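Local structure of alpha-fucosidase (Bifidobacterium bifidum, 2EAB) at residues 641-652 with 682-692; 580-591 with 632-642. The protein acts as a 1,2-alpha-L-fucosidase, this chain being the catalytic part of a longer protein, and probably removes alpha-1,2-linked L-fucose by hydrolysis. All coordinates share one frame; numbering follows the deposited sequence.

Interaction 1: residues 641-652 with 682-692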
loop_
_atom_site.group_PDB
_atom_site.type_symbol
_atom_site.label_atom_id
_atom_site.label_comp_id
_atom_site.label_asym_id
_atom_site.label_seq_id
_atom_site.Cartn_x
_atom_site.Cartn_y
_atom_site.Cartn_z
ATOM N N PRO A 641 24.963 8.080 5.920
ATOM C CA PRO A 641 24.369 7.435 4.750
ATOM C C PRO A 641 24.480 8.209 3.436
ATOM O O PRO A 641 24.532 7.587 2.365
ATOM C CB PRO A 641 22.899 7.270 5.150
ATOM C CG PRO A 641 22.667 8.320 6.184
ATOM C CD PRO A 641 23.945 8.429 6.933
ATOM N N ILE A 642 24.506 9.537 3.517
ATOM C CA ILE A 642 24.524 10.367 2.314
ATOM C C ILE A 642 25.898 10.943 2.023
ATOM O O ILE A 642 26.506 11.593 2.879
ATOM C CB ILE A 642 23.507 11.539 2.391
ATOM C CG1 ILE A 642 22.083 11.025 2.629
ATOM C CG2 ILE A 642 23.585 12.422 1.134
ATOM C CD1 ILE A 642 21.556 10.036 1.581
ATOM N N GLU A 643 26.369 10.707 0.803
ATOM C CA GLU A 643 27.552 11.376 0.274
ATOM C C GLU A 643 27.229 11.911 -1.105
ATOM O O GLU A 643 26.623 11.213 -1.926
ATOM C CB GLU A 643 28.738 10.419 0.184
ATOM C CG GLU A 643 29.360 10.086 1.518
ATOM C CD GLU A 643 30.740 9.470 1.399
ATOM O OE1 GLU A 643 31.180 9.144 0.272
ATOM O OE2 GLU A 643 31.383 9.304 2.450
ATOM N N VAL A 644 27.628 13.154 -1.356
ATOM C CA VAL A 644 27.484 13.759 -2.672
ATOM C C VAL A 644 28.748 13.463 -3.476
ATOM O O VAL A 644 29.863 13.703 -3.005
ATOM C CB VAL A 644 27.236 15.283 -2.574
ATOM C CG1 VAL A 644 27.115 15.902 -3.959
ATOM C CG2 VAL A 644 25.978 15.566 -1.754
ATOM N N GLY A 645 28.563 12.921 -4.675
ATOM C CA GLY A 645 29.676 12.516 -5.526
ATOM C C GLY A 645 30.179 13.581 -6.479
ATOM O O GLY A 645 29.765 14.746 -6.416
ATOM N N ASP A 646 31.062 13.159 -7.379
ATOM C CA ASP A 646 31.787 14.078 -8.255
ATOM C C ASP A 646 30.944 14.631 -9.404
ATOM O O ASP A 646 31.378 15.548 -10.109
ATOM C CB ASP A 646 33.066 13.411 -8.771
ATOM C CG ASP A 646 34.000 13.012 -7.642
ATOM O OD1 ASP A 646 34.406 13.898 -6.858
ATOM O OD2 ASP A 646 34.323 11.813 -7.529
ATOM N N SER A 647 29.740 14.087 -9.578
ATOM C CA SER A 647 28.789 14.603 -10.557
ATOM C C SER A 647 27.691 15.416 -9.869
ATOM O O SER A 647 26.693 15.773 -10.496
ATOM C CB SER A 647 28.172 13.461 -11.370
ATOM O OG SER A 647 29.172 12.612 -11.914
ATOM N N GLY A 648 27.887 15.705 -8.583
ATOM C CA GLY A 648 26.881 16.402 -7.777
ATOM C C GLY A 648 25.670 15.541 -7.444
ATOM O O GLY A 648 24.604 16.066 -7.121
ATOM N N GLN A 649 25.850 14.224 -7.522
ATOM C CA GLN A 649 24.782 13.246 -7.325
ATOM C C GLN A 649 24.822 12.649 -5.920
ATOM O O GLN A 649 25.864 12.648 -5.272
ATOM C CB GLN A 649 24.923 12.128 -8.371
ATOM C CG GLN A 649 25.899 10.969 -8.013
ATOM C CD GLN A 649 27.391 11.310 -8.108
ATOM O OE1 GLN A 649 27.789 12.470 -8.246
ATOM N NE2 GLN A 649 28.221 10.279 -8.032
ATOM N N ILE A 650 23.687 12.127 -5.455
ATOM C CA ILE A 650 23.686 11.262 -4.275
ATOM C C ILE A 650 24.344 9.942 -4.676
ATOM O O ILE A 650 23.874 9.275 -5.601
ATOM C CB ILE A 650 22.248 10.971 -3.774
ATOM C CG1 ILE A 650 21.494 12.265 -3.432
ATOM C CG2 ILE A 650 22.269 9.994 -2.597
ATOM C CD1 ILE A 650 21.975 12.996 -2.183
ATOM N N LYS A 651 25.429 9.572 -4.004
ATOM C CA LYS A 651 26.085 8.297 -4.308
ATOM C C LYS A 651 25.156 7.129 -3.999
ATOM O O LYS A 651 24.454 7.135 -2.982
ATOM C CB LYS A 651 27.371 8.131 -3.507
ATOM C CG LYS A 651 28.493 9.073 -3.896
ATOM C CD LYS A 651 29.759 8.756 -3.125
ATOM C CE LYS A 651 30.811 9.832 -3.347
ATOM N NZ LYS A 651 32.100 9.487 -2.700
ATOM N N GLU A 652 25.165 6.127 -4.873
ATOM C CA GLU A 652 24.405 4.901 -4.657
ATOM C C GLU A 652 25.261 3.862 -3.915
ATOM O O GLU A 652 24.730 3.064 -3.130
ATOM C CB GLU A 652 23.851 4.376 -5.989
ATOM C CG GLU A 652 23.011 3.102 -5.859
ATOM C CD GLU A 652 22.087 2.827 -7.039
ATOM O OE1 GLU A 652 22.114 3.569 -8.045
ATOM O OE2 GLU A 652 21.328 1.837 -6.955
ATOM N N HIS A 682 18.727 4.313 -3.790
ATOM C CA HIS A 682 19.517 5.214 -2.961
ATOM C C HIS A 682 18.816 6.534 -2.622
ATOM O O HIS A 682 19.398 7.387 -1.941
ATOM C CB HIS A 682 20.856 5.495 -3.642
ATOM C CG HIS A 682 20.731 6.172 -4.970
ATOM N ND1 HIS A 682 19.861 5.740 -5.949
ATOM C CD2 HIS A 682 21.388 7.236 -5.488
ATOM C CE1 HIS A 682 19.979 6.523 -7.007
ATOM N NE2 HIS A 682 20.899 7.438 -6.753
ATOM N N LEU A 683 17.574 6.700 -3.073
ATOM C CA LEU A 683 16.843 7.938 -2.811
ATOM C C LEU A 683 15.713 7.794 -1.793
ATOM O O LEU A 683 14.900 8.700 -1.639
ATOM C CB LEU A 683 16.338 8.563 -4.116
ATOM C CG LEU A 683 17.424 8.979 -5.115
ATOM C CD1 LEU A 683 16.790 9.608 -6.335
ATOM C CD2 LEU A 683 18.459 9.923 -4.496
ATOM N N LEU A 684 15.683 6.682 -1.061
ATOM C CA LEU A 684 14.650 6.478 -0.049
ATOM C C LEU A 684 14.728 7.479 1.101
ATOM O O LEU A 684 13.739 7.689 1.808
ATOM C CB LEU A 684 14.671 5.038 0.468
ATOM C CG LEU A 684 14.488 3.963 -0.606
ATOM C CD1 LEU A 684 14.415 2.589 0.046
ATOM C CD2 LEU A 684 13.257 4.217 -1.483
ATOM N N GLY A 685 15.893 8.097 1.277
ATOM C CA GLY A 685 16.060 9.169 2.258
ATOM C C GLY A 685 15.361 10.466 1.880
ATOM O O GLY A 685 15.076 11.300 2.748
ATOM N N LEU A 686 15.123 10.645 0.576
ATOM C CA LEU A 686 14.335 11.755 0.029
ATOM C C LEU A 686 12.833 11.478 0.136
ATOM O O LEU A 686 12.054 12.349 0.537
ATOM C CB LEU A 686 14.720 12.008 -1.434
ATOM C CG LEU A 686 13.778 12.908 -2.247
ATOM C CD1 LEU A 686 13.855 14.347 -1.781
ATOM C CD2 LEU A 686 14.092 12.820 -3.727
ATOM N N PHE A 687 12.438 10.275 -0.269
ATOM C CA PHE A 687 11.085 9.805 -0.059
ATOM C C PHE A 687 11.124 8.299 0.174
ATOM O O PHE A 687 11.670 7.564 -0.651
ATOM C CB PHE A 687 10.136 10.112 -1.227
ATOM C CG PHE A 687 8.736 9.711 -0.918
ATOM C CD1 PHE A 687 7.866 10.610 -0.308
ATOM C CD2 PHE A 687 8.322 8.397 -1.107
ATOM C CE1 PHE A 687 6.584 10.222 0.054
ATOM C CE2 PHE A 687 7.052 8.002 -0.742
ATOM C CZ PHE A 687 6.180 8.910 -0.158
ATOM N N PRO A 688 10.484 7.816 1.254
ATOM C CA PRO A 688 9.631 8.527 2.219
ATOM C C PRO A 688 10.344 9.238 3.363
ATOM O O PRO A 688 9.687 9.949 4.138
ATOM C CB PRO A 688 8.779 7.399 2.799
ATOM C CG PRO A 688 9.699 6.214 2.779
ATOM C CD PRO A 688 10.526 6.365 1.527
ATOM N N GLY A 689 11.657 9.056 3.467
ATOM C CA GLY A 689 12.425 9.473 4.640
ATOM C C GLY A 689 12.595 10.967 4.842
ATOM O O GLY A 689 12.023 11.783 4.113
ATOM N N ASP A 690 13.371 11.319 5.864
ATOM C CA ASP A 690 13.671 12.725 6.153
ATOM C C ASP A 690 15.166 12.998 6.193
ATOM O O ASP A 690 15.619 13.970 6.808
ATOM C CB ASP A 690 12.981 13.211 7.440
ATOM C CG ASP A 690 13.602 12.647 8.710
ATOM O OD1 ASP A 690 14.469 11.748 8.634
ATOM O OD2 ASP A 690 13.203 13.117 9.803
ATOM N N LEU A 691 15.917 12.138 5.519
ATOM C CA LEU A 691 17.352 12.278 5.395
ATOM C C LEU A 691 17.712 13.372 4.390
ATOM O O LEU A 691 18.718 14.070 4.551
ATOM C CB LEU A 691 17.915 10.930 4.963
ATOM C CG LEU A 691 19.411 10.677 4.878
ATOM C CD1 LEU A 691 20.139 11.065 6.163
ATOM C CD2 LEU A 691 19.604 9.205 4.571
ATOM N N ILE A 692 16.882 13.513 3.361
ATOM C CA ILE A 692 17.066 14.510 2.316
ATOM C C ILE A 692 15.775 15.308 2.239
ATOM O O ILE A 692 14.735 14.788 1.827
ATOM C CB ILE A 692 17.371 13.867 0.938
ATOM C CG1 ILE A 692 18.627 12.988 1.004
ATOM C CG2 ILE A 692 17.500 14.943 -0.136
ATOM C CD1 ILE A 692 18.822 12.083 -0.216
HETATM O O HOH W 1 22.339 9.195 -8.541
#
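This is a buried, mostly apolar loop-to-loop contact on the way from helix 632-639 to helix 697-711, in which P641, I642, I650 and E652 meet H682, L683, L691 and I692. At one end CG of P641 touches both methyls of L691, with CD2 3.6 Å away. I642 meets L691 nearly head-on, I642 CG1 lying 3.5 Å from L691 CG. With CG1 beside its own backbone N (chi1 -57°) and the chain turned again at chi2, CD1 of I642 ends against CD1 of I692. I650 comes to the same isoleucine, its CD1 3.8 Å from CD1 of I692, while its CG1 and CB rest against CD2 of L683. Both segments belong to the family 95 catalytic domain, an (alpha/alpha)6 barrel in this family. Segment 641-652 doubles back through a type I turn at G645-G648, which brings I642 and I650 to the same partner.

The other end is built round the imidazole of H682. E652 lies across one face: its CB makes a CH-pi contact, 4.0 Å from the ring centroid, and its carboxylate stacks on the ring with the two planes 3° apart. L683 CG fills the opposite face, over the ring centre. In the ring plane, at the edge, I650 O stands 3.2 Å from H682 CD2, and water 1, 2.9 Å from H682 NE2, also bonds weakly to I650 O. ND1 is buried without a hydrogen-bond partner in the model. The carboxylate of E652 is held by S565 and by a salt bridge to R710 on helix 697-711, two partners that probably keep it flat over the ring.

Interaction 2: residues 580-591 with 632-642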
loop_
_atom_site.group_PDB
_atom_site.type_symbol
_atom_site.label_atom_id
_atom_site.label_comp_id
_atom_site.label_asym_id
_atom_site.label_seq_id
_atom_site.Cartn_x
_atom_site.Cartn_y
_atom_site.Cartn_z
ATOM N N SER A 580 21.728 1.744 4.189
ATOM C CA SER A 580 22.110 2.688 5.237
ATOM C C SER A 580 21.059 3.762 5.465
ATOM O O SER A 580 20.827 4.156 6.608
ATOM C CB SER A 580 23.476 3.308 4.967
ATOM O OG SER A 580 24.477 2.319 5.100
ATOM N N SER A 581 20.412 4.218 4.395
ATOM C CA SER A 581 19.344 5.209 4.541
ATOM C C SER A 581 18.181 4.632 5.333
ATOM O O SER A 581 17.599 5.314 6.186
ATOM C CB SER A 581 18.856 5.703 3.181
ATOM O OG SER A 581 19.881 6.418 2.513
ATOM N N LEU A 582 17.855 3.374 5.053
ATOM C CA LEU A 582 16.766 2.704 5.752
ATOM C C LEU A 582 17.100 2.445 7.219
ATOM O O LEU A 582 16.260 2.653 8.101
ATOM C CB LEU A 582 16.390 1.397 5.053
ATOM C CG LEU A 582 15.667 1.575 3.717
ATOM C CD1 LEU A 582 15.465 0.229 3.055
ATOM C CD2 LEU A 582 14.337 2.300 3.883
ATOM N N VAL A 583 18.316 1.986 7.496
ATOM C CA VAL A 583 18.694 1.706 8.884
ATOM C C VAL A 583 18.802 3.006 9.685
ATOM O O VAL A 583 18.369 3.063 10.841
ATOM C CB VAL A 583 19.963 0.827 8.973
ATOM C CG1 VAL A 583 20.434 0.675 10.423
ATOM C CG2 VAL A 583 19.673 -0.544 8.375
ATOM N N TRP A 584 19.346 4.044 9.055
ATOM C CA TRP A 584 19.399 5.368 9.667
ATOM C C TRP A 584 17.996 5.832 10.054
ATOM O O TRP A 584 17.782 6.303 11.179
ATOM C CB TRP A 584 20.066 6.357 8.715
ATOM C CG TRP A 584 20.243 7.742 9.262
ATOM C CD1 TRP A 584 21.337 8.236 9.914
ATOM C CD2 TRP A 584 19.302 8.818 9.186
ATOM N NE1 TRP A 584 21.131 9.553 10.251
ATOM C CE2 TRP A 584 19.893 9.937 9.812
ATOM C CE3 TRP A 584 18.019 8.949 8.638
ATOM C CZ2 TRP A 584 19.238 11.171 9.915
ATOM C CZ3 TRP A 584 17.369 10.175 8.744
ATOM C CH2 TRP A 584 17.985 11.272 9.370
ATOM N N GLN A 585 17.039 5.674 9.140
ATOM C CA GLN A 585 15.675 6.109 9.411
ATOM C C GLN A 585 15.040 5.310 10.536
ATOM O O GLN A 585 14.314 5.873 11.365
ATOM C CB GLN A 585 14.798 6.015 8.166
ATOM C CG GLN A 585 13.574 6.906 8.255
ATOM C CD GLN A 585 13.948 8.373 8.194
ATOM O OE1 GLN A 585 14.437 8.849 7.177
ATOM N NE2 GLN A 585 13.752 9.089 9.299
ATOM N N MET A 586 15.304 4.003 10.561
ATOM C CA MET A 586 14.759 3.150 11.608
ATOM C C MET A 586 15.277 3.570 12.979
ATOM O O MET A 586 14.508 3.679 13.929
ATOM C CB MET A 586 15.080 1.679 11.358
ATOM C CG MET A 586 14.476 0.773 12.415
ATOM S SD MET A 586 14.905 -0.950 12.218
ATOM C CE MET A 586 16.688 -0.909 12.471
ATOM N N LEU A 587 16.583 3.784 13.082
ATOM C CA LEU A 587 17.160 4.208 14.355
ATOM C C LEU A 587 16.624 5.576 14.772
ATOM O O LEU A 587 16.375 5.815 15.953
ATOM C CB LEU A 587 18.689 4.205 14.295
ATOM C CG LEU A 587 19.346 2.828 14.135
ATOM C CD1 LEU A 587 20.839 2.976 13.904
ATOM C CD2 LEU A 587 19.073 1.922 15.339
ATOM N N ASN A 588 16.435 6.454 13.793
ATOM C CA ASN A 588 15.846 7.766 14.028
ATOM C C ASN A 588 14.434 7.634 14.615
ATOM O O ASN A 588 14.126 8.217 15.666
ATOM C CB ASN A 588 15.831 8.550 12.714
ATOM C CG ASN A 588 15.788 10.051 12.920
ATOM O OD1 ASN A 588 15.633 10.551 14.037
ATOM N ND2 ASN A 588 15.934 10.786 11.828
ATOM N N ASP A 589 13.594 6.844 13.946
ATOM C CA ASP A 589 12.240 6.566 14.426
ATOM C C ASP A 589 12.249 5.890 15.799
ATOM O O ASP A 589 11.441 6.243 16.669
ATOM C CB ASP A 589 11.474 5.664 13.442
ATOM C CG ASP A 589 11.027 6.376 12.160
ATOM O OD1 ASP A 589 11.193 7.601 12.027
ATOM O OD2 ASP A 589 10.479 5.679 11.275
ATOM N N ALA A 590 13.147 4.923 15.985
ATOM C CA ALA A 590 13.249 4.200 17.252
ATOM C C ALA A 590 13.607 5.129 18.409
ATOM O O ALA A 590 13.028 5.029 19.491
ATOM C CB ALA A 590 14.261 3.070 17.139
ATOM N N ILE A 591 14.559 6.027 18.171
ATOM C CA ILE A 591 14.945 7.027 19.164
ATOM C C ILE A 591 13.757 7.922 19.509
ATOM O O ILE A 591 13.510 8.208 20.684
ATOM C CB ILE A 591 16.160 7.852 18.680
ATOM C CG1 ILE A 591 17.424 6.986 18.719
ATOM C CG2 ILE A 591 16.353 9.104 19.537
ATOM C CD1 ILE A 591 18.580 7.517 17.896
ATOM N N TRP A 632 21.710 3.498 20.257
ATOM C CA TRP A 632 21.042 3.875 19.023
ATOM C C TRP A 632 21.567 5.194 18.455
ATOM O O TRP A 632 21.781 5.301 17.250
ATOM C CB TRP A 632 19.530 3.938 19.212
ATOM C CG TRP A 632 18.909 2.612 19.549
ATOM C CD1 TRP A 632 19.494 1.371 19.476
ATOM C CD2 TRP A 632 17.568 2.395 19.991
ATOM N NE1 TRP A 632 18.597 0.405 19.860
ATOM C CE2 TRP A 632 17.404 1.006 20.173
ATOM C CE3 TRP A 632 16.482 3.246 20.248
ATOM C CZ2 TRP A 632 16.202 0.447 20.615
ATOM C CZ3 TRP A 632 15.285 2.688 20.684
ATOM C CH2 TRP A 632 15.157 1.303 20.861
ATOM N N SER A 633 21.787 6.190 19.317
ATOM C CA SER A 633 22.341 7.479 18.877
ATOM C C SER A 633 23.733 7.321 18.275
ATOM O O SER A 633 24.052 7.932 17.252
ATOM C CB SER A 633 22.396 8.483 20.031
ATOM O OG SER A 633 21.094 8.790 20.501
ATOM N N CYS A 634 24.563 6.498 18.914
ATOM C CA CYS A 634 25.908 6.253 18.423
ATOM C C CYS A 634 25.871 5.576 17.054
ATOM O O CYS A 634 26.472 6.065 16.098
ATOM C CB CYS A 634 26.700 5.417 19.424
ATOM S SG CYS A 634 28.348 4.993 18.831
ATOM N N ALA A 635 25.136 4.469 16.956
ATOM C CA ALA A 635 25.032 3.725 15.701
ATOM C C ALA A 635 24.533 4.624 14.568
ATOM O O ALA A 635 25.103 4.639 13.476
ATOM C CB ALA A 635 24.120 2.511 15.868
ATOM N N LYS A 636 23.485 5.397 14.845
ATOM C CA LYS A 636 22.890 6.285 13.848
ATOM C C LYS A 636 23.912 7.299 13.327
ATOM O O LYS A 636 23.978 7.567 12.123
ATOM C CB LYS A 636 21.684 7.003 14.455
ATOM C CG LYS A 636 21.008 8.012 13.549
ATOM C CD LYS A 636 19.748 8.547 14.202
ATOM C CE LYS A 636 19.227 9.773 13.484
ATOM N NZ LYS A 636 20.055 10.974 13.762
ATOM N N SER A 637 24.717 7.845 14.239
ATOM C CA SER A 637 25.705 8.872 13.899
ATOM C C SER A 637 26.860 8.342 13.051
ATOM O O SER A 637 27.580 9.124 12.428
ATOM C CB SER A 637 26.261 9.527 15.171
ATOM O OG SER A 637 27.222 8.701 15.807
ATOM N N LEU A 638 27.044 7.024 13.038
ATOM C CA LEU A 638 28.182 6.411 12.355
ATOM C C LEU A 638 27.881 5.923 10.947
ATOM O O LEU A 638 28.794 5.529 10.220
ATOM C CB LEU A 638 28.750 5.265 13.189
ATOM C CG LEU A 638 29.403 5.649 14.517
ATOM C CD1 LEU A 638 29.674 4.397 15.328
ATOM C CD2 LEU A 638 30.681 6.455 14.309
ATOM N N LEU A 639 26.608 5.942 10.558
ATOM C CA LEU A 639 26.218 5.434 9.244
ATOM C C LEU A 639 26.643 6.361 8.113
ATOM O O LEU A 639 27.047 5.894 7.041
ATOM C CB LEU A 639 24.713 5.161 9.192
ATOM C CG LEU A 639 24.226 3.992 10.054
ATOM C CD1 LEU A 639 22.721 4.050 10.215
ATOM C CD2 LEU A 639 24.648 2.644 9.470
ATOM N N LYS A 640 26.555 7.670 8.355
ATOM C CA LYS A 640 26.873 8.677 7.334
ATOM C C LYS A 640 26.294 8.264 5.977
ATOM O O LYS A 640 27.025 8.109 4.991
ATOM C CB LYS A 640 28.386 8.905 7.254
ATOM C CG LYS A 640 28.969 9.591 8.488
ATOM C CD LYS A 640 30.495 9.637 8.470
ATOM C CE LYS A 640 31.070 10.273 7.215
ATOM N NZ LYS A 640 32.527 9.955 7.082
ATOM N N PRO A 641 24.963 8.080 5.920
ATOM C CA PRO A 641 24.369 7.435 4.750
ATOM C C PRO A 641 24.480 8.209 3.436
ATOM O O PRO A 641 24.532 7.587 2.365
ATOM C CB PRO A 641 22.899 7.270 5.150
ATOM C CG PRO A 641 22.667 8.320 6.184
ATOM C CD PRO A 641 23.945 8.429 6.933
ATOM N N ILE A 642 24.506 9.537 3.517
ATOM C CA ILE A 642 24.524 10.367 2.314
ATOM C C ILE A 642 25.898 10.943 2.023
ATOM O O ILE A 642 26.506 11.593 2.879
ATOM C CB ILE A 642 23.507 11.539 2.391
ATOM C CG1 ILE A 642 22.083 11.025 2.629
ATOM C CG2 ILE A 642 23.585 12.422 1.134
ATOM C CD1 ILE A 642 21.556 10.036 1.581
HETATM O O HOH W 2 26.603 3.386 6.109
HETATM O O HOH W 3 22.911 11.203 12.450
#
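L587, K636 and L639 interlock as knobs into holes where helix 580-591 packs nearly antiparallel against helix 632-639, the segment axes 9.3 Å apart and inclined at 152°. L587 enters the hole formed by W632, A635, K636 and L639, its CD1 against CB of A635. In return, L639 sends CD1 in among S580, V583, W584 and L587, where it comes up near the plane of the W584 indole, at its edge.

W584 shapes the middle. With CG anti to the backbone N (chi1 -177°), the indole stands between K636 and P641, which lie over opposite faces. K636 CE sits 3.5 Å above the ring plane, toward the rim, and P641 CG makes a CH-pi contact 4.2 Å from the centroid of the five-membered ring. The lysine chain runs extended past the indole and bends only at its last torsion (chi4 -74°), bringing NZ to water 3, which also accepts from W584 NE1 at 3.3 Å. The interlocking joins helix 577-596 to the short helix 632-639 within the family 95 catalytic domain, an (alpha/alpha)6 barrel. With an alanine in place of W584, K636 CE and the ring of P641 would probably face a gap instead of the indole, and water 3 lose one of its donors.

N588 adds its amide to the lysine's surroundings, CG 3.5 Å from K636 CE. At the far end A590 CB lies over the six-membered ring of W632, offset toward the rim, while I591 and W632 run alongside each other in opposite senses, I591 CG1 3.7 Å from W632 CB. Near P641, water 2 accepts from S580 OG at 2.6 Å and donates to L639 O, which R557 also binds.

In the fold
Following the chain from the N terminus, helix 577-596 comes first; some forty residues later helix 632-639 returns to it, and interaction 2 closes that loop, which the C610-C634 disulfide also ties to helix 632-639. P641 and I642 finish interaction 2 and start interaction 1, so the two contacts follow in series, neither enclosing nor crossing the other. The chain then wanders through 29 residues with no helix or strand before 682-692 comes back to 641-652. Segment 682-692 also returns to the first helix: D690, a known calcium-binding residue of this protein whose ion is not bound to this chain in the model, probably hydrogen-bonds through OD1 to Q585 NE2 and packs on W584.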